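Local coordinates for protein acetyltransferase of GNAT family (Staphylococcus aureus subsp. aureus Mu50, PDB 3D8P) that probably transfers an acetyl group from acetyl-coenzyme A to an acceptor that has not been identified, at residues 5-10 with 57-62; 15-20 with 63-68; 67-72 with 82-87. All coordinates share one frame; numbering follows the deposited sequence.

Contact 1 (5-10 with 57-62); sequences NIIEYN and LAINNH. With ACT (acetate ion), chain D.
Ile7 and Ile59 meet on one face of an antiparallel strand pair, their side chains crossing at about a right angle. They sit diagonally rather than directly across from each other, and their terminal methyls close the gap, with Ile7 CD1 3.7 Å from Ile59 CD1. In both residues CG1 is lodged between the backbone N and the carbonyl carbon (chi1 59° and 64°), a crowded position that the branched side chain accepts and that leaves CG2 anti to the carbonyl carbon. Leu57, directly opposite Ile7, is approached obliquely, and Ile7 CG1 comes to 4.0 Å from Leu57 CB. The CD1 branch of Leu57 then reaches past the end of the strand to Tyr9, lying 4.0 Å from Tyr9 CA. On the other face a small residue meets a long one: Ile6 CD1 rests on the single methyl of Ala58, 3.6 Å from Ala58 CB, so the isoleucine can fold over its partner.

Two pairs of backbone hydrogen bonds fix this arrangement. Asn5 and Ile59 exchange N-H and C=O, with Asn5 N 3.0 Å from Ile59 O, and Ile7 and Leu57 do the same, Leu57 N standing 2.7 Å from Ile7 O. Ile6 and Ala58 form the non-hydrogen-bonded pair between them. Farther out, an acetate ion, probably from the crystallisation liquor, sits at the edge of the Tyr9 ring by the hydroxyl and also accepts from Glu45 N.

Strand 5-8 is an outermost strand of the sheet, and strand 54-59 bridges it to strand 65-73. Helix 95-109 packs on the Ile6 and Ala58 face through Ile95 and Leu99, while Tyr13, in the loop before helix 14-28, and Leu17 of that helix cover the face bearing Ile7, Leu57 and Ile59.

Contact 2 (15-20 with 63-68); sequences EELIEF and QNIVGT
The Phe20 ring carries Ile65 on one face: Ile65 CG2 lies almost over the centre, 3.8 Å from the ring centroid and 8° off the ring normal, a CH-pi contact. At the far end of the ring, Phe20 CZ comes obliquely to 3.6 Å from Val66 O, and Phe20 CE2 reaches 3.9 Å from Thr68 CG2. CG, anti to the backbone N (chi1 176°), leaves the helix toward the strand, and phenylalanine suits the place because its flat apolar ring offers a face to the Ile65 methyl. The other branch of Ile65 serves Leu17, about one helical turn earlier, with Ile65 CD1 3.6 Å from Leu17 CA.

The second flat group is the Glu16 carboxylate, turned 69° from the amide plane of Asn64. An extended side chain brings Glu16 OE2 to 2.9 Å from Ile65 N, whose N-H meets it from above the carboxylate plane. Asn64 ND2 adds a weak bond to the same oxygen, and a water donates to both Glu16 OE2 and Ile65 O. Two donors and a third, weak one converge on this oxygen, a task suited to an acidic residue at a partly exposed position.

The chain turns a corner at Val66, where Val66 and Gly67 both face Ala58 in a classic beta bulge. Helix 14-28 here lies against the sheet, Leu17 also touching Phe55 of strand 54-59 and Phe20 reaching Phe85 of strand 78-86.

Contact 3 (67-72 with 82-87); sequences GTIGLI and KKMFVD. With EDO (1,2-ethanediol), chain G; EDO (1,2-ethanediol), chain F; ACT (acetate ion), chain E.
Met84 and Ile69 lie side by side and point the same way. The Met84 side chain, modelled as selenomethionine, is extended throughout. Its CB lies near an ethanediol hydroxyl, and Met84 CG is 3.6 Å from Thr68 O while also facing Ile69 CG1. Farther along, Met84 SE is 4.0 Å from Ile69 CD1, and Met84 CE ends close to Ile69 CD1 as well. A long, unbranched chain suits this run alongside isoleucine.

Beneath them the antiparallel register slips by one residue, from Thr68-Phe85 to Gly70-Lys82, making a beta bulge. Lys83 takes up the slack with a left-handed helical backbone, and Thr68 OG1 donates to its carbonyl, 2.8 Å from Lys83 O. The same hydroxyl lies at the edge of the Phe85 ring. On the other edge of strand 78-86, Met84 N and Met84 O bind two ethanediols and Val86 N an acetate. A bulge in the fourth strand is a GNAT hallmark, and the bound solvent molecules, probably from the crystallisation liquor, are consistent with the place where relatives bind acetyl-coenzyme A.

Helix 14-28 covers Phe85 through Phe20, Ile21 and Ile24, strand 54-59 flanks strand 65-73, and Gly118 and Thr119 of the adjacent strand 114-119 hold ethanediol there.

From the N terminus, strand 5-8 is followed, after a short loop, by helix 14-28, and the partners of both lie far along the chain. Contact 1 closes a loop of 46 residues when 57-62 returns to 5-10; contact 2 closes one of 42 when 63-68 meets 15-20. Their segments alternate, so these two loops cross. Contact 3 follows contact 1 in series and is local, closing the hairpin of strands 65-73 and 78-86. It begins on Gly67 and Thr68, which also belong to contact 2. Ala58 joins contact 1 to the others through backbone bonds to Val66 and Gly67. Together they tie four consecutive sheet strands to one another and to helix 14-28.

Contact 1 (5-10 with 57-62)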
loop_
_atom_site.group_PDB
_atom_site.type_symbol
_atom_site.label_atom_id
_atom_site.label_comp_id
_atom_site.label_asym_id
_atom_site.label_seq_id
_atom_site.Cartn_x
_atom_site.Cartn_y
_atom_site.Cartn_z
ATOM N N ASN A 5 11.781 9.810 6.848
ATOM C CA ASN A 5 12.467 8.508 6.953
ATOM C C ASN A 5 11.467 7.381 6.752
ATOM O O ASN A 5 10.307 7.532 7.116
ATOM C CB ASN A 5 13.052 8.334 8.348
ATOM C CG ASN A 5 13.666 9.593 8.862
ATOM O OD1 ASN A 5 14.535 10.177 8.204
ATOM N ND2 ASN A 5 13.209 10.046 10.038
ATOM N N ILE A 6 11.926 6.257 6.207
ATOM C CA ILE A 6 11.074 5.085 5.995
ATOM C C ILE A 6 11.505 4.028 7.008
ATOM O O ILE A 6 12.667 3.678 7.069
ATOM C CB ILE A 6 11.156 4.490 4.540
ATOM C CG1 ILE A 6 10.924 5.545 3.461
ATOM C CG2 ILE A 6 10.155 3.358 4.337
ATOM C CD1 ILE A 6 9.607 6.195 3.497
ATOM N N ILE A 7 10.554 3.533 7.794
ATOM C CA ILE A 7 10.799 2.484 8.766
ATOM C C ILE A 7 9.789 1.356 8.579
ATOM O O ILE A 7 8.748 1.522 7.939
ATOM C CB ILE A 7 10.691 3.001 10.218
ATOM C CG1 ILE A 7 9.290 3.602 10.481
ATOM C CG2 ILE A 7 11.851 3.985 10.503
ATOM C CD1 ILE A 7 8.960 3.839 11.934
ATOM N N GLU A 8 10.107 0.195 9.125
ATOM C CA GLU A 8 9.165 -0.884 9.138
ATOM C C GLU A 8 8.138 -0.558 10.213
ATOM O O GLU A 8 8.452 0.070 11.241
ATOM C CB GLU A 8 9.849 -2.210 9.453
ATOM C CG GLU A 8 8.917 -3.414 9.257
ATOM C CD GLU A 8 9.647 -4.751 9.282
ATOM O OE1 GLU A 8 10.014 -5.218 10.386
ATOM O OE2 GLU A 8 9.810 -5.357 8.196
ATOM N N TYR A 9 6.899 -0.957 9.960
ATOM C CA TYR A 9 5.849 -0.840 10.955
ATOM C C TYR A 9 6.287 -1.586 12.223
ATOM O O TYR A 9 6.895 -2.649 12.134
ATOM C CB TYR A 9 4.561 -1.461 10.414
ATOM C CG TYR A 9 3.482 -1.688 11.463
ATOM C CD1 TYR A 9 2.545 -0.698 11.741
ATOM C CD2 TYR A 9 3.397 -2.888 12.164
ATOM C CE1 TYR A 9 1.575 -0.878 12.691
ATOM C CE2 TYR A 9 2.428 -3.078 13.128
ATOM C CZ TYR A 9 1.508 -2.068 13.368
ATOM O OH TYR A 9 0.533 -2.229 14.309
ATOM N N ASN A 10 6.002 -1.003 13.388
ATOM C CA ASN A 10 6.078 -1.738 14.646
ATOM C C ASN A 10 4.740 -1.509 15.379
ATOM O O ASN A 10 3.994 -0.581 14.999
ATOM C CB ASN A 10 7.349 -1.429 15.457
ATOM C CG ASN A 10 7.322 -0.068 16.109
ATOM O OD1 ASN A 10 6.498 0.187 16.969
ATOM N ND2 ASN A 10 8.279 0.790 15.750
ATOM N N LEU A 57 6.411 2.512 6.933
ATOM C CA LEU A 57 5.861 3.808 7.300
ATOM C C LEU A 57 6.838 4.892 6.915
ATOM O O LEU A 57 8.032 4.777 7.175
ATOM C CB LEU A 57 5.639 3.901 8.813
ATOM C CG LEU A 57 4.807 2.794 9.443
ATOM C CD1 LEU A 57 4.732 2.991 10.935
ATOM C CD2 LEU A 57 3.407 2.741 8.810
ATOM N N ALA A 58 6.323 5.950 6.305
ATOM C CA ALA A 58 7.085 7.170 6.100
ATOM C C ALA A 58 6.750 8.006 7.325
ATOM O O ALA A 58 5.560 8.201 7.650
ATOM C CB ALA A 58 6.673 7.867 4.834
ATOM N N ILE A 59 7.792 8.467 8.024
ATOM C CA ILE A 59 7.619 9.209 9.243
ATOM C C ILE A 59 8.392 10.532 9.198
ATOM O O ILE A 59 9.432 10.651 8.555
ATOM C CB ILE A 59 8.024 8.349 10.489
ATOM C CG1 ILE A 59 9.519 7.995 10.461
ATOM C CG2 ILE A 59 7.166 7.069 10.577
ATOM C CD1 ILE A 59 10.057 7.384 11.777
ATOM N N ASN A 60 7.877 11.526 9.902
ATOM C CA ASN A 60 8.517 12.828 9.940
ATOM C C ASN A 60 9.516 12.914 11.110
ATOM O O ASN A 60 9.842 11.896 11.740
ATOM C CB ASN A 60 7.441 13.926 9.974
ATOM C CG ASN A 60 6.615 13.924 11.248
ATOM O OD1 ASN A 60 6.903 13.203 12.204
ATOM N ND2 ASN A 60 5.588 14.770 11.274
ATOM N N ASN A 61 10.009 14.120 11.378
ATOM C CA ASN A 61 10.990 14.364 12.439
ATOM C C ASN A 61 10.470 14.042 13.841
ATOM O O ASN A 61 11.245 13.731 14.743
ATOM C CB ASN A 61 11.487 15.829 12.368
ATOM C CG ASN A 61 10.385 16.858 12.697
ATOM O OD1 ASN A 61 9.274 16.807 12.152
ATOM N ND2 ASN A 61 10.700 17.797 13.595
ATOM N N HIS A 62 9.154 14.125 14.015
ATOM C CA HIS A 62 8.498 13.783 15.275
ATOM C C HIS A 62 8.126 12.294 15.352
ATOM O O HIS A 62 7.532 11.834 16.334
ATOM C CB HIS A 62 7.284 14.684 15.452
ATOM C CG HIS A 62 7.655 16.122 15.657
ATOM N ND1 HIS A 62 8.176 16.589 16.848
ATOM C CD2 HIS A 62 7.610 17.187 14.823
ATOM C CE1 HIS A 62 8.424 17.881 16.742
ATOM N NE2 HIS A 62 8.092 18.269 15.523
HETATM C C ACT D . -0.286 -5.477 15.642
HETATM O O ACT D . 0.385 -6.235 14.889
HETATM O OXT ACT D . -0.020 -4.257 15.523
HETATM C CH3 ACT D . -1.333 -5.966 16.623
#

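Contact 2 (15-20 with 63-68)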
loop_
_atom_site.group_PDB
_atom_site.type_symbol
_atom_site.label_atom_id
_atom_site.label_comp_id
_atom_site.label_asym_id
_atom_site.label_seq_id
_atom_site.Cartn_x
_atom_site.Cartn_y
_atom_site.Cartn_z
ATOM N N GLU A 15 -2.579 2.142 16.584
ATOM C CA GLU A 15 -3.720 3.053 16.649
ATOM C C GLU A 15 -3.537 4.303 15.762
ATOM O O GLU A 15 -4.491 4.768 15.122
ATOM C CB GLU A 15 -4.039 3.416 18.114
ATOM C CG GLU A 15 -4.549 2.215 18.950
ATOM C CD GLU A 15 -5.836 1.599 18.385
ATOM O OE1 GLU A 15 -6.577 2.322 17.700
ATOM O OE2 GLU A 15 -6.094 0.396 18.589
ATOM N N GLU A 16 -2.314 4.827 15.723
ATOM C CA GLU A 16 -1.990 5.943 14.850
ATOM C C GLU A 16 -2.208 5.589 13.379
ATOM O O GLU A 16 -2.788 6.383 12.633
ATOM C CB GLU A 16 -0.545 6.428 15.059
ATOM C CG GLU A 16 -0.282 7.770 14.350
ATOM C CD GLU A 16 1.158 8.240 14.407
ATOM O OE1 GLU A 16 1.936 7.738 15.231
ATOM O OE2 GLU A 16 1.511 9.141 13.626
ATOM N N LEU A 17 -1.755 4.396 12.982
ATOM C CA LEU A 17 -1.885 3.917 11.612
ATOM C C LEU A 17 -3.332 3.829 11.192
ATOM O O LEU A 17 -3.717 4.333 10.155
ATOM C CB LEU A 17 -1.246 2.539 11.461
ATOM C CG LEU A 17 -1.351 1.905 10.062
ATOM C CD1 LEU A 17 -0.700 2.813 9.076
ATOM C CD2 LEU A 17 -0.712 0.527 9.977
ATOM N N ILE A 18 -4.139 3.176 12.018
ATOM C CA ILE A 18 -5.573 3.065 11.768
ATOM C C ILE A 18 -6.277 4.437 11.662
ATOM O O ILE A 18 -7.039 4.656 10.710
ATOM C CB ILE A 18 -6.249 2.172 12.805
ATOM C CG1 ILE A 18 -5.716 0.736 12.659
ATOM C CG2 ILE A 18 -7.765 2.189 12.607
ATOM C CD1 ILE A 18 -6.018 -0.155 13.847
ATOM N N GLU A 19 -6.027 5.360 12.589
ATOM C CA GLU A 19 -6.612 6.708 12.489
ATOM C C GLU A 19 -6.165 7.495 11.256
ATOM O O GLU A 19 -6.947 8.266 10.692
ATOM C CB GLU A 19 -6.307 7.543 13.714
ATOM C CG GLU A 19 -7.019 8.897 13.692
ATOM N N PHE A 20 -4.907 7.306 10.856
ATOM C CA PHE A 20 -4.337 7.928 9.652
ATOM C C PHE A 20 -5.048 7.455 8.395
ATOM O O PHE A 20 -5.529 8.247 7.607
ATOM C CB PHE A 20 -2.831 7.606 9.568
ATOM C CG PHE A 20 -2.148 8.108 8.325
ATOM C CD1 PHE A 20 -1.720 9.421 8.234
ATOM C CD2 PHE A 20 -1.908 7.264 7.258
ATOM C CE1 PHE A 20 -1.082 9.870 7.101
ATOM C CE2 PHE A 20 -1.268 7.717 6.123
ATOM C CZ PHE A 20 -0.850 9.014 6.050
ATOM N N GLN A 63 8.524 11.570 14.311
ATOM C CA GLN A 63 8.299 10.133 14.138
ATOM C C GLN A 63 6.807 9.754 13.957
ATOM O O GLN A 63 6.379 8.625 14.243
ATOM C CB GLN A 63 9.020 9.363 15.258
ATOM C CG GLN A 63 10.510 9.723 15.289
ATOM C CD GLN A 63 11.331 8.870 16.233
ATOM O OE1 GLN A 63 11.259 7.642 16.194
ATOM N NE2 GLN A 63 12.144 9.526 17.088
ATOM N N ASN A 64 6.019 10.710 13.486
ATOM C CA ASN A 64 4.632 10.438 13.177
ATOM C C ASN A 64 4.489 9.996 11.743
ATOM O O ASN A 64 5.261 10.397 10.884
ATOM C CB ASN A 64 3.785 11.666 13.405
ATOM C CG ASN A 64 3.704 12.025 14.862
ATOM O OD1 ASN A 64 4.011 13.143 15.223
ATOM N ND2 ASN A 64 3.323 11.060 15.713
ATOM N N ILE A 65 3.459 9.201 11.503
ATOM C CA ILE A 65 3.165 8.654 10.193
ATOM C C ILE A 65 2.710 9.745 9.253
ATOM O O ILE A 65 1.777 10.485 9.567
ATOM C CB ILE A 65 2.031 7.545 10.270
ATOM C CG1 ILE A 65 2.508 6.353 11.110
ATOM C CG2 ILE A 65 1.627 7.094 8.837
ATOM C CD1 ILE A 65 1.463 5.299 11.433
ATOM N N VAL A 66 3.402 9.863 8.116
ATOM C CA VAL A 66 2.984 10.757 7.040
ATOM C C VAL A 66 2.720 9.950 5.742
ATOM O O VAL A 66 2.229 10.492 4.765
ATOM C CB VAL A 66 3.965 11.977 6.820
ATOM C CG1 VAL A 66 4.056 12.850 8.077
ATOM C CG2 VAL A 66 5.346 11.538 6.347
ATOM N N GLY A 67 3.013 8.645 5.761
ATOM C CA GLY A 67 2.739 7.775 4.667
ATOM C C GLY A 67 2.804 6.299 5.044
ATOM O O GLY A 67 3.463 5.901 6.031
ATOM N N THR A 68 2.124 5.477 4.248
ATOM C CA THR A 68 2.066 4.046 4.497
ATOM C C THR A 68 2.112 3.262 3.198
ATOM O O THR A 68 1.728 3.770 2.130
ATOM C CB THR A 68 0.749 3.630 5.269
ATOM O OG1 THR A 68 -0.393 3.923 4.468
ATOM C CG2 THR A 68 0.625 4.357 6.633
HETATM O O HOH W 1 -0.013 10.317 11.859
#

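Contact 3 (67-72 with 82-87)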
loop_
_atom_site.group_PDB
_atom_site.type_symbol
_atom_site.label_atom_id
_atom_site.label_comp_id
_atom_site.label_asym_id
_atom_site.label_seq_id
_atom_site.Cartn_x
_atom_site.Cartn_y
_atom_site.Cartn_z
ATOM N N GLY A 67 3.013 8.645 5.761
ATOM C CA GLY A 67 2.739 7.775 4.667
ATOM C C GLY A 67 2.804 6.299 5.044
ATOM O O GLY A 67 3.463 5.901 6.031
ATOM N N THR A 68 2.124 5.477 4.248
ATOM C CA THR A 68 2.066 4.046 4.497
ATOM C C THR A 68 2.112 3.262 3.198
ATOM O O THR A 68 1.728 3.770 2.130
ATOM C CB THR A 68 0.749 3.630 5.269
ATOM O OG1 THR A 68 -0.393 3.923 4.468
ATOM C CG2 THR A 68 0.625 4.357 6.633
ATOM N N ILE A 69 2.564 2.016 3.294
ATOM C CA ILE A 69 2.524 1.112 2.133
ATOM C C ILE A 69 2.666 -0.313 2.633
ATOM O O ILE A 69 3.538 -0.606 3.423
ATOM C CB ILE A 69 3.624 1.451 1.066
ATOM C CG1 ILE A 69 3.249 0.925 -0.319
ATOM C CG2 ILE A 69 5.001 0.911 1.488
ATOM C CD1 ILE A 69 4.250 1.330 -1.402
ATOM N N GLY A 70 1.788 -1.183 2.166
ATOM C CA GLY A 70 1.816 -2.597 2.496
ATOM C C GLY A 70 1.980 -3.474 1.261
ATOM O O GLY A 70 1.681 -3.062 0.140
ATOM N N LEU A 71 2.463 -4.688 1.480
ATOM C CA LEU A 71 2.581 -5.675 0.429
ATOM C C LEU A 71 2.241 -7.031 0.988
ATOM O O LEU A 71 2.768 -7.432 2.061
ATOM C CB LEU A 71 4.007 -5.734 -0.146
ATOM C CG LEU A 71 4.180 -6.604 -1.404
ATOM C CD1 LEU A 71 3.981 -5.808 -2.692
ATOM C CD2 LEU A 71 5.502 -7.301 -1.455
ATOM N N ILE A 72 1.365 -7.751 0.286
ATOM C CA ILE A 72 1.168 -9.171 0.592
ATOM C C ILE A 72 1.782 -10.038 -0.500
ATOM O O ILE A 72 1.788 -9.707 -1.676
ATOM C CB ILE A 72 -0.313 -9.591 0.889
ATOM C CG1 ILE A 72 -1.223 -9.305 -0.289
ATOM C CG2 ILE A 72 -0.825 -8.893 2.169
ATOM C CD1 ILE A 72 -2.578 -10.043 -0.239
ATOM N N LYS A 82 -0.925 -2.967 -0.916
ATOM C CA LYS A 82 -2.031 -2.621 -0.055
ATOM C C LYS A 82 -1.775 -1.353 0.742
ATOM O O LYS A 82 -0.631 -0.990 1.015
ATOM C CB LYS A 82 -2.322 -3.755 0.916
ATOM C CG LYS A 82 -2.520 -5.111 0.235
ATOM C CD LYS A 82 -3.667 -5.879 0.814
ATOM C CE LYS A 82 -4.962 -5.490 0.157
ATOM N NZ LYS A 82 -5.060 -6.052 -1.227
ATOM N N LYS A 83 -2.868 -0.654 1.049
ATOM C CA LYS A 83 -2.881 0.478 1.988
ATOM C C LYS A 83 -1.793 1.504 1.739
ATOM O O LYS A 83 -1.055 1.855 2.665
ATOM C CB LYS A 83 -2.773 -0.049 3.436
ATOM C CG LYS A 83 -3.743 -1.155 3.814
ATOM C CD LYS A 83 -5.222 -0.760 3.771
ATOM C CE LYS A 83 -6.101 -1.975 4.108
ATOM N NZ LYS A 83 -7.532 -1.799 3.795
HETATM N N MSE A 84 -1.676 1.965 0.498
HETATM C CA MSE A 84 -0.766 3.052 0.185
HETATM C C MSE A 84 -1.474 4.400 0.358
HETATM O O MSE A 84 -2.480 4.672 -0.280
HETATM C CB MSE A 84 -0.164 2.946 -1.204
HETATM C CG MSE A 84 0.944 3.989 -1.363
HETATM SE SE MSE A 84 1.770 3.929 -3.073
HETATM C CE MSE A 84 3.179 5.141 -2.628
ATOM N N PHE A 85 -0.947 5.208 1.263
ATOM C CA PHE A 85 -1.533 6.491 1.637
ATOM C C PHE A 85 -0.422 7.476 1.961
ATOM O O PHE A 85 0.614 7.078 2.474
ATOM C CB PHE A 85 -2.440 6.349 2.853
ATOM C CG PHE A 85 -3.696 5.619 2.579
ATOM C CD1 PHE A 85 -4.796 6.280 2.036
ATOM C CD2 PHE A 85 -3.805 4.278 2.870
ATOM C CE1 PHE A 85 -5.982 5.605 1.766
ATOM C CE2 PHE A 85 -4.991 3.591 2.576
ATOM C CZ PHE A 85 -6.068 4.262 2.028
ATOM N N VAL A 86 -0.651 8.755 1.657
ATOM C CA VAL A 86 0.305 9.821 1.918
ATOM C C VAL A 86 -0.476 11.000 2.430
ATOM O O VAL A 86 -1.500 11.355 1.884
ATOM C CB VAL A 86 1.113 10.216 0.654
ATOM C CG1 VAL A 86 2.010 11.463 0.922
ATOM C CG2 VAL A 86 1.949 9.033 0.172
ATOM N N ASP A 87 -0.002 11.587 3.514
ATOM C CA ASP A 87 -0.627 12.764 4.085
ATOM C C ASP A 87 -0.783 13.843 2.986
ATOM O O ASP A 87 0.136 14.059 2.192
ATOM C CB ASP A 87 0.231 13.252 5.250
ATOM C CG ASP A 87 -0.457 14.299 6.079
ATOM O OD1 ASP A 87 -0.739 15.387 5.543
ATOM O OD2 ASP A 87 -0.697 14.036 7.278
HETATM C C1 EDO G . -3.380 -0.536 -3.560
HETATM O O1 EDO G . -4.683 -0.557 -2.993
HETATM C C2 EDO G . -2.398 0.161 -2.642
HETATM O O2 EDO G . -3.150 1.057 -1.841
HETATM C C1 EDO F . -5.171 4.224 -1.937
HETATM O O1 EDO F . -4.561 3.120 -1.246
HETATM C C2 EDO F . -4.599 4.371 -3.336
HETATM O O2 EDO F . -4.992 3.259 -4.163
HETATM C C ACT E . -3.921 8.636 -1.259
HETATM O O ACT E . -4.147 8.402 -2.483
HETATM O OXT ACT E . -2.733 8.701 -0.850
HETATM C CH3 ACT E . -5.043 8.842 -0.302
#